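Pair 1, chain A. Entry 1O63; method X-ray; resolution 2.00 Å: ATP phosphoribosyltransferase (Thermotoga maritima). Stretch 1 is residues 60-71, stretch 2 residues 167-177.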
# COMPACT_ATOMS: atom_id res chain seq x y z
N ASP A 60 -17.62 -9.80 11.45
CA ASP A 60 -19.04 -9.55 11.31
C ASP A 60 -19.32 -8.14 10.78
O ASP A 60 -20.20 -7.94 9.95
CB ASP A 60 -19.73 -9.68 12.70
CG ASP A 60 -19.60 -11.13 13.20
OD1 ASP A 60 -19.97 -12.03 12.43
OD2 ASP A 60 -19.17 -11.32 14.34
N ILE A 61 -18.69 -7.13 11.38
CA ILE A 61 -18.94 -5.73 11.00
C ILE A 61 -17.59 -5.05 10.73
O ILE A 61 -16.62 -5.35 11.41
CB ILE A 61 -19.70 -4.98 12.09
CG1 ILE A 61 -21.10 -5.62 12.30
CG2 ILE A 61 -19.91 -3.50 11.75
CD1 ILE A 61 -21.66 -5.31 13.68
N GLY A 62 -17.56 -4.11 9.78
CA GLY A 62 -16.34 -3.37 9.52
C GLY A 62 -16.65 -1.92 9.12
O GLY A 62 -17.81 -1.49 9.11
N PHE A 63 -15.59 -1.13 9.04
CA PHE A 63 -15.63 0.27 8.69
C PHE A 63 -14.50 0.59 7.69
O PHE A 63 -13.41 0.05 7.84
CB PHE A 63 -15.46 1.19 9.91
CG PHE A 63 -16.39 0.86 11.04
CD1 PHE A 63 -16.08 -0.14 11.94
CD2 PHE A 63 -17.60 1.52 11.18
CE1 PHE A 63 -16.91 -0.49 12.97
CE2 PHE A 63 -18.47 1.17 12.20
CZ PHE A 63 -18.13 0.18 13.10
N CYS A 64 -14.82 1.39 6.69
CA CYS A 64 -13.82 1.82 5.72
C CYS A 64 -14.28 3.08 4.99
O CYS A 64 -15.45 3.46 5.07
CB CYS A 64 -13.48 0.70 4.74
SG CYS A 64 -14.91 0.04 3.85
N GLY A 65 -13.36 3.80 4.36
CA GLY A 65 -13.77 5.04 3.69
C GLY A 65 -14.40 4.78 2.34
O GLY A 65 -14.35 3.71 1.75
N THR A 66 -14.92 5.88 1.74
CA THR A 66 -15.54 5.78 0.43
C THR A 66 -14.54 5.35 -0.64
O THR A 66 -14.91 4.65 -1.59
CB THR A 66 -16.19 7.12 0.02
OG1 THR A 66 -16.87 7.68 1.16
CG2 THR A 66 -17.19 6.91 -1.10
N ASP A 67 -13.30 5.74 -0.51
CA ASP A 67 -12.24 5.37 -1.45
C ASP A 67 -12.13 3.85 -1.53
O ASP A 67 -12.15 3.30 -2.64
CB ASP A 67 -10.91 6.02 -1.06
CG ASP A 67 -10.54 5.83 0.39
OD1 ASP A 67 -9.34 5.61 0.68
OD2 ASP A 67 -11.41 5.90 1.29
N VAL A 68 -12.04 3.18 -0.39
CA VAL A 68 -11.96 1.71 -0.36
C VAL A 68 -13.17 1.11 -1.05
O VAL A 68 -13.07 0.24 -1.90
CB VAL A 68 -11.84 1.18 1.07
CG1 VAL A 68 -11.95 -0.33 1.18
CG2 VAL A 68 -10.52 1.65 1.72
N LEU A 69 -14.37 1.55 -0.63
CA LEU A 69 -15.62 1.03 -1.13
C LEU A 69 -15.76 1.14 -2.64
O LEU A 69 -16.28 0.21 -3.29
CB LEU A 69 -16.81 1.71 -0.45
CG LEU A 69 -17.71 0.81 0.40
CD1 LEU A 69 -16.88 -0.08 1.30
CD2 LEU A 69 -18.70 1.61 1.23
N LEU A 70 -15.39 2.30 -3.18
CA LEU A 70 -15.55 2.49 -4.63
C LEU A 70 -14.40 1.88 -5.40
O LEU A 70 -14.56 1.60 -6.58
CB LEU A 70 -15.73 3.95 -4.98
CG LEU A 70 -17.08 4.57 -5.20
CD1 LEU A 70 -18.28 3.69 -4.86
CD2 LEU A 70 -17.20 5.91 -4.47
N GLU A 71 -13.21 1.76 -4.79
CA GLU A 71 -12.09 1.19 -5.54
C GLU A 71 -12.21 -0.32 -5.70
O GLU A 71 -11.71 -0.90 -6.65
CB GLU A 71 -10.76 1.57 -4.87
CG GLU A 71 -9.55 0.97 -5.54
CD GLU A 71 -9.37 1.47 -6.97
OE1 GLU A 71 -8.73 0.81 -7.78
OE2 GLU A 71 -9.91 2.57 -7.30
N ILE A 167 -14.28 14.43 -7.55
CA ILE A 167 -14.91 13.18 -8.06
C ILE A 167 -15.93 12.65 -7.07
O ILE A 167 -16.95 12.09 -7.44
CB ILE A 167 -13.85 12.13 -8.40
CG1 ILE A 167 -12.86 12.71 -9.44
CG2 ILE A 167 -14.52 10.87 -8.93
CD1 ILE A 167 -11.67 11.83 -9.73
N PHE A 168 -15.59 12.67 -5.77
CA PHE A 168 -16.54 12.26 -4.76
C PHE A 168 -16.00 12.65 -3.39
O PHE A 168 -14.77 12.76 -3.17
CB PHE A 168 -16.98 10.81 -4.75
CG PHE A 168 -15.91 9.78 -4.66
CD1 PHE A 168 -15.33 9.45 -3.44
CD2 PHE A 168 -15.48 9.11 -5.80
CE1 PHE A 168 -14.35 8.49 -3.37
CE2 PHE A 168 -14.48 8.16 -5.73
CZ PHE A 168 -13.91 7.84 -4.50
N VAL A 169 -16.96 12.85 -2.50
CA VAL A 169 -16.61 13.19 -1.12
C VAL A 169 -16.39 11.87 -0.38
O VAL A 169 -17.05 10.90 -0.72
CB VAL A 169 -17.77 13.97 -0.47
CG1 VAL A 169 -17.61 13.99 1.05
CG2 VAL A 169 -17.80 15.38 -1.05
N ILE A 170 -15.40 11.82 0.49
CA ILE A 170 -15.04 10.60 1.19
C ILE A 170 -15.48 10.67 2.65
O ILE A 170 -15.17 11.61 3.38
CB ILE A 170 -13.54 10.32 1.14
CG1 ILE A 170 -13.12 9.95 -0.31
CG2 ILE A 170 -13.14 9.18 2.08
CD1 ILE A 170 -11.63 10.22 -0.50
N ARG A 171 -16.19 9.62 3.06
CA ARG A 171 -16.68 9.52 4.43
C ARG A 171 -16.35 8.11 4.96
O ARG A 171 -15.93 7.24 4.22
CB ARG A 171 -18.23 9.59 4.41
CG ARG A 171 -18.82 10.72 3.62
CD ARG A 171 -20.32 10.85 3.82
NE ARG A 171 -20.76 12.21 3.48
CZ ARG A 171 -20.95 12.60 2.22
NH1 ARG A 171 -20.71 11.75 1.23
NH2 ARG A 171 -21.34 13.84 2.00
N THR A 172 -16.71 7.89 6.21
CA THR A 172 -16.61 6.56 6.82
C THR A 172 -17.91 5.81 6.51
O THR A 172 -18.96 6.45 6.45
CB THR A 172 -16.47 6.71 8.34
OG1 THR A 172 -15.32 7.55 8.56
CG2 THR A 172 -16.28 5.38 9.04
N HIS A 173 -17.82 4.50 6.27
CA HIS A 173 -19.04 3.73 6.01
C HIS A 173 -19.01 2.51 6.98
O HIS A 173 -17.90 2.11 7.30
CB HIS A 173 -19.02 3.15 4.60
CG HIS A 173 -19.03 4.17 3.50
ND1 HIS A 173 -20.15 4.52 2.81
CD2 HIS A 173 -18.01 4.93 2.99
CE1 HIS A 173 -19.84 5.48 1.92
NE2 HIS A 173 -18.54 5.73 2.02
N VAL A 174 -20.15 2.03 7.39
CA VAL A 174 -20.22 0.78 8.17
C VAL A 174 -20.70 -0.32 7.21
O VAL A 174 -21.62 -0.10 6.40
CB VAL A 174 -21.08 0.87 9.40
CG1 VAL A 174 -22.47 1.43 9.08
CG2 VAL A 174 -21.25 -0.51 10.08
N VAL A 175 -20.02 -1.47 7.23
CA VAL A 175 -20.31 -2.56 6.31
C VAL A 175 -20.47 -3.86 7.11
O VAL A 175 -19.79 -4.04 8.12
CB VAL A 175 -19.26 -2.76 5.23
CG1 VAL A 175 -19.46 -1.76 4.10
CG2 VAL A 175 -17.83 -2.69 5.77
N VAL A 176 -21.41 -4.70 6.70
CA VAL A 176 -21.71 -5.90 7.49
C VAL A 176 -21.57 -7.15 6.62
O VAL A 176 -22.07 -7.18 5.50
CB VAL A 176 -23.14 -5.84 8.07
CG1 VAL A 176 -23.55 -7.13 8.76
CG2 VAL A 176 -23.31 -4.70 9.10
N ASN A 177 -20.97 -8.19 7.18
CA ASN A 177 -20.92 -9.50 6.48
C ASN A 177 -22.34 -10.04 6.40
O ASN A 177 -23.02 -10.20 7.41
CB ASN A 177 -20.01 -10.41 7.30
CG ASN A 177 -19.97 -11.86 6.90
OD1 ASN A 177 -20.46 -12.26 5.85
ND2 ASN A 177 -19.35 -12.66 7.76

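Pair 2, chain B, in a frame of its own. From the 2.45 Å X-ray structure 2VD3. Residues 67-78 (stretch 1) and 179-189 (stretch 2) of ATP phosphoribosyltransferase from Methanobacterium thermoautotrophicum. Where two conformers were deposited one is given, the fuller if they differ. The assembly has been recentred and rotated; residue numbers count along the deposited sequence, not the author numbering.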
# COMPACT_ATOMS: atom_id res chain seq x y z
N ASP B 67 -15.12 -28.24 3.07
CA ASP B 67 -15.46 -29.26 4.06
C ASP B 67 -15.35 -28.73 5.47
O ASP B 67 -16.14 -29.10 6.34
CB ASP B 67 -14.52 -30.46 3.91
CG ASP B 67 -14.48 -30.96 2.51
OD1 ASP B 67 -15.42 -31.68 2.12
OD2 ASP B 67 -13.51 -30.63 1.80
N LEU B 68 -14.35 -27.87 5.68
CA LEU B 68 -14.05 -27.31 6.99
C LEU B 68 -13.71 -25.84 6.81
O LEU B 68 -13.34 -25.40 5.71
CB LEU B 68 -12.85 -28.03 7.63
CG LEU B 68 -12.89 -29.55 7.89
CD1 LEU B 68 -11.50 -30.15 7.94
CD2 LEU B 68 -13.62 -29.84 9.17
N GLY B 69 -13.87 -25.07 7.89
CA GLY B 69 -13.53 -23.66 7.88
C GLY B 69 -12.96 -23.23 9.21
O GLY B 69 -13.19 -23.89 10.22
N ILE B 70 -12.20 -22.15 9.21
CA ILE B 70 -11.71 -21.55 10.43
C ILE B 70 -12.22 -20.14 10.36
O ILE B 70 -11.84 -19.39 9.46
CB ILE B 70 -10.16 -21.53 10.47
CG1 ILE B 70 -9.61 -22.96 10.56
CG2 ILE B 70 -9.65 -20.64 11.63
CD1 ILE B 70 -8.08 -23.05 10.44
N THR B 71 -13.13 -19.77 11.26
CA THR B 71 -13.66 -18.41 11.29
C THR B 71 -14.19 -18.04 12.66
O THR B 71 -14.17 -18.86 13.58
CB THR B 71 -14.69 -18.13 10.14
OG1 THR B 71 -14.99 -16.73 10.08
CG2 THR B 71 -15.98 -18.92 10.32
N GLY B 72 -14.67 -16.80 12.80
CA GLY B 72 -15.11 -16.28 14.08
C GLY B 72 -16.52 -16.70 14.38
O GLY B 72 -17.34 -16.79 13.48
N TYR B 73 -16.80 -16.97 15.65
CA TYR B 73 -18.12 -17.39 16.12
C TYR B 73 -19.18 -16.33 15.83
O TYR B 73 -20.31 -16.66 15.47
CB TYR B 73 -18.07 -17.71 17.62
CG TYR B 73 -19.37 -18.22 18.20
CD1 TYR B 73 -19.92 -19.44 17.78
CD2 TYR B 73 -20.04 -17.51 19.19
CE1 TYR B 73 -21.10 -19.91 18.33
CE2 TYR B 73 -21.23 -17.97 19.73
CZ TYR B 73 -21.75 -19.17 19.31
OH TYR B 73 -22.94 -19.63 19.84
N ASP B 74 -18.82 -15.05 15.99
CA ASP B 74 -19.73 -13.96 15.67
C ASP B 74 -20.26 -14.05 14.24
O ASP B 74 -21.45 -13.87 13.99
CB ASP B 74 -19.09 -12.60 15.93
CG ASP B 74 -17.70 -12.46 15.29
OD1 ASP B 74 -17.04 -11.45 15.59
OD2 ASP B 74 -17.25 -13.32 14.51
N LEU B 75 -19.37 -14.35 13.30
CA LEU B 75 -19.72 -14.43 11.89
C LEU B 75 -20.61 -15.65 11.63
O LEU B 75 -21.62 -15.54 10.95
CB LEU B 75 -18.45 -14.42 11.00
CG LEU B 75 -17.53 -13.19 11.19
CD1 LEU B 75 -16.22 -13.31 10.41
CD2 LEU B 75 -18.22 -11.88 10.84
N ILE B 76 -20.25 -16.79 12.23
CA ILE B 76 -21.06 -18.00 12.18
C ILE B 76 -22.47 -17.73 12.71
O ILE B 76 -23.46 -18.11 12.08
CB ILE B 76 -20.42 -19.18 12.98
CG1 ILE B 76 -19.00 -19.47 12.48
CG2 ILE B 76 -21.29 -20.42 12.90
CD1 ILE B 76 -18.23 -20.47 13.32
N VAL B 77 -22.57 -17.05 13.84
CA VAL B 77 -23.88 -16.76 14.42
C VAL B 77 -24.66 -15.75 13.58
O VAL B 77 -25.85 -15.96 13.34
CB VAL B 77 -23.79 -16.32 15.89
CG1 VAL B 77 -25.09 -15.67 16.34
CG2 VAL B 77 -23.48 -17.53 16.77
N GLU B 78 -23.98 -14.69 13.12
CA GLU B 78 -24.64 -13.64 12.33
C GLU B 78 -25.30 -14.18 11.07
O GLU B 78 -26.45 -13.86 10.77
CB GLU B 78 -23.65 -12.52 11.98
CG GLU B 78 -24.26 -11.35 11.20
CD GLU B 78 -25.22 -10.49 12.02
OE1 GLU B 78 -25.20 -10.57 13.27
OE2 GLU B 78 -26.00 -9.73 11.41
N ILE B 179 -23.38 -8.59 24.47
CA ILE B 179 -24.35 -9.31 23.63
C ILE B 179 -23.88 -10.73 23.31
O ILE B 179 -24.68 -11.66 23.33
CB ILE B 179 -24.63 -8.55 22.31
CG1 ILE B 179 -24.94 -7.08 22.62
CG2 ILE B 179 -25.76 -9.19 21.55
CD1 ILE B 179 -24.97 -6.18 21.41
N LEU B 180 -22.59 -10.90 23.04
CA LEU B 180 -22.06 -12.17 22.57
C LEU B 180 -20.57 -12.26 22.86
O LEU B 180 -19.83 -11.29 22.67
CB LEU B 180 -22.30 -12.33 21.06
CG LEU B 180 -21.82 -13.60 20.35
CD1 LEU B 180 -22.99 -14.53 20.00
CD2 LEU B 180 -21.04 -13.24 19.11
N GLU B 181 -20.14 -13.43 23.33
CA GLU B 181 -18.73 -13.74 23.45
C GLU B 181 -18.31 -14.49 22.20
O GLU B 181 -18.95 -15.47 21.79
CB GLU B 181 -18.44 -14.58 24.69
CG GLU B 181 -18.98 -14.01 26.00
CD GLU B 181 -18.33 -12.71 26.41
OE1 GLU B 181 -17.38 -12.26 25.74
OE2 GLU B 181 -18.79 -12.13 27.42
N SER B 182 -17.26 -14.01 21.56
CA SER B 182 -16.81 -14.61 20.33
C SER B 182 -15.39 -15.16 20.44
O SER B 182 -14.53 -14.62 21.15
CB SER B 182 -16.87 -13.61 19.18
OG SER B 182 -16.53 -14.23 17.98
N SER B 183 -15.18 -16.25 19.72
CA SER B 183 -13.89 -16.87 19.66
C SER B 183 -13.81 -17.54 18.30
O SER B 183 -14.84 -17.75 17.65
CB SER B 183 -13.76 -17.89 20.79
OG SER B 183 -12.53 -18.58 20.72
N VAL B 184 -12.59 -17.83 17.86
CA VAL B 184 -12.38 -18.51 16.58
C VAL B 184 -12.66 -20.01 16.69
O VAL B 184 -12.23 -20.69 17.63
CB VAL B 184 -10.96 -18.24 16.01
CG1 VAL B 184 -10.75 -19.04 14.74
CG2 VAL B 184 -10.78 -16.77 15.72
N LYS B 185 -13.38 -20.53 15.71
CA LYS B 185 -13.81 -21.92 15.75
C LYS B 185 -13.30 -22.67 14.54
O LYS B 185 -13.06 -22.07 13.50
CB LYS B 185 -15.34 -21.97 15.80
CG LYS B 185 -15.94 -21.14 16.90
CD LYS B 185 -15.73 -21.79 18.26
CE LYS B 185 -16.37 -20.96 19.37
NZ LYS B 185 -16.35 -21.68 20.68
N LEU B 186 -13.12 -23.98 14.69
CA LEU B 186 -12.99 -24.89 13.54
C LEU B 186 -14.37 -25.48 13.29
O LEU B 186 -14.98 -26.05 14.20
CB LEU B 186 -11.99 -26.02 13.82
CG LEU B 186 -11.87 -27.11 12.74
CD1 LEU B 186 -11.10 -26.62 11.52
CD2 LEU B 186 -11.26 -28.41 13.28
N ILE B 187 -14.86 -25.34 12.06
CA ILE B 187 -16.20 -25.83 11.72
C ILE B 187 -16.17 -26.85 10.60
O ILE B 187 -15.15 -27.02 9.93
CB ILE B 187 -17.20 -24.69 11.35
CG1 ILE B 187 -16.66 -23.83 10.19
CG2 ILE B 187 -17.54 -23.86 12.57
CD1 ILE B 187 -17.69 -22.86 9.62
N ALA B 188 -17.30 -27.52 10.39
CA ALA B 188 -17.37 -28.58 9.42
C ALA B 188 -18.74 -28.70 8.77
O ALA B 188 -19.78 -28.48 9.43
CB ALA B 188 -16.97 -29.92 10.06
N ASN B 189 -18.72 -29.04 7.49
CA ASN B 189 -19.91 -29.44 6.78
C ASN B 189 -20.34 -30.81 7.33
O ASN B 189 -19.50 -31.66 7.62
CB ASN B 189 -19.61 -29.52 5.28
CG ASN B 189 -20.82 -29.91 4.47
OD1 ASN B 189 -21.06 -31.08 4.24
ND2 ASN B 189 -21.59 -28.92 4.04

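Both pairs join a strand that runs into a helix to an antiparallel strand from much later in the chain. After superposition of 14 central residues the backbones agree to 0.6 Å. The paired strands run at 161° in pair 1 and 156° in pair 2, and their axes approach to 4.6 Å in each. The buried surface is nearly equal, 836 and 840 Å².

The ladder has the same register. G62(A) pairs with V175(A) and C64(A) with H173(A); G69(B) pairs with I187(B) and T71(B) with K185(B). Each of these pairs is closed by two backbone hydrogen bonds. In pair 1, G62(A) N lies 2.8 Å from V175(A) O, and V175(A) N lies 2.9 Å from G62(A) O. In pair 2, G69(B) N to I187(B) O is 3.1 Å and I187(B) N to G69(B) O is 2.9 Å.

Two glycines match. G62(A) pairs with V175(A), and G69(B) with I187(B). A CB on G69(B) would come within a tight 3.4 Å of I187(B) CG1; on G62(A) the gap to V175(A) CG2 would be 3.8 Å. G65(A) and G72(B) sit at the N-cap of the helix. An ideal CB there would clash with OD2 of the aspartate two residues on, at 2.5 Å from D67(A) OD2 for G65(A) and at 2.7 Å from D74(B) OD2 for G72(B).

On the sheet face of F63(A) and I70(B), bulk is distributed differently. F63(A) CE2 packs on V174(A) CB at 3.8 Å. I70(B) is smaller and its partner L186(B) larger; I70(B) CG1 meets L186(B) CD1 at 4.1 Å. I70(B) CG2 also reaches V184(B) CG1 at 3.7 Å. Two residues earlier, on the same sheet face, I61(A) CG1 lies 4.0 Å from V176(A) CG2, while L68(B) CD2 reaches the small A188(B) at CB, 3.5 Å away.

The sharpest difference is at the first helical residue. T66(A) is a polar hub. Its OG1 accepts a hydrogen bond from R171(A) N at 2.8 Å and shares another with H173(A) NE2 at 2.7 Å; either atom of the latter could be the donor. Its backbone N makes a weak bond to R171(A) O at 3.0 Å. Y73(B) keeps the backbone bond, with N 2.9 Å from S183(B) O. Its side chain has no hydrogen bond across the stretches and packs through CE2 on L180(B) CD1 at 3.9 Å. In pair 2 the hydroxyl that bonds across the stretches belongs to stretch 2: S182(B) OG accepts from D74(B) N at 3.1 Å. The matching I170(A) instead places CG2 3.8 Å from D67(A) OD2.

Further along the helix, aliphatic side chains make the contacts in both pairs. L69(A) CD2 lies over the face of the H173(A) ring, 3.7 Å from its centroid. The matching I76(B) puts CD1 4.1 Å from K185(B) CB and 3.5 Å from I187(B) CG2. L70(A) CD2 lies over the F168(A) ring, 3.7 Å from its centroid. In pair 2 the ring is replaced by L180(B), and V77(B) CG1 touches L180(B) CD1 more loosely, at 4.4 Å.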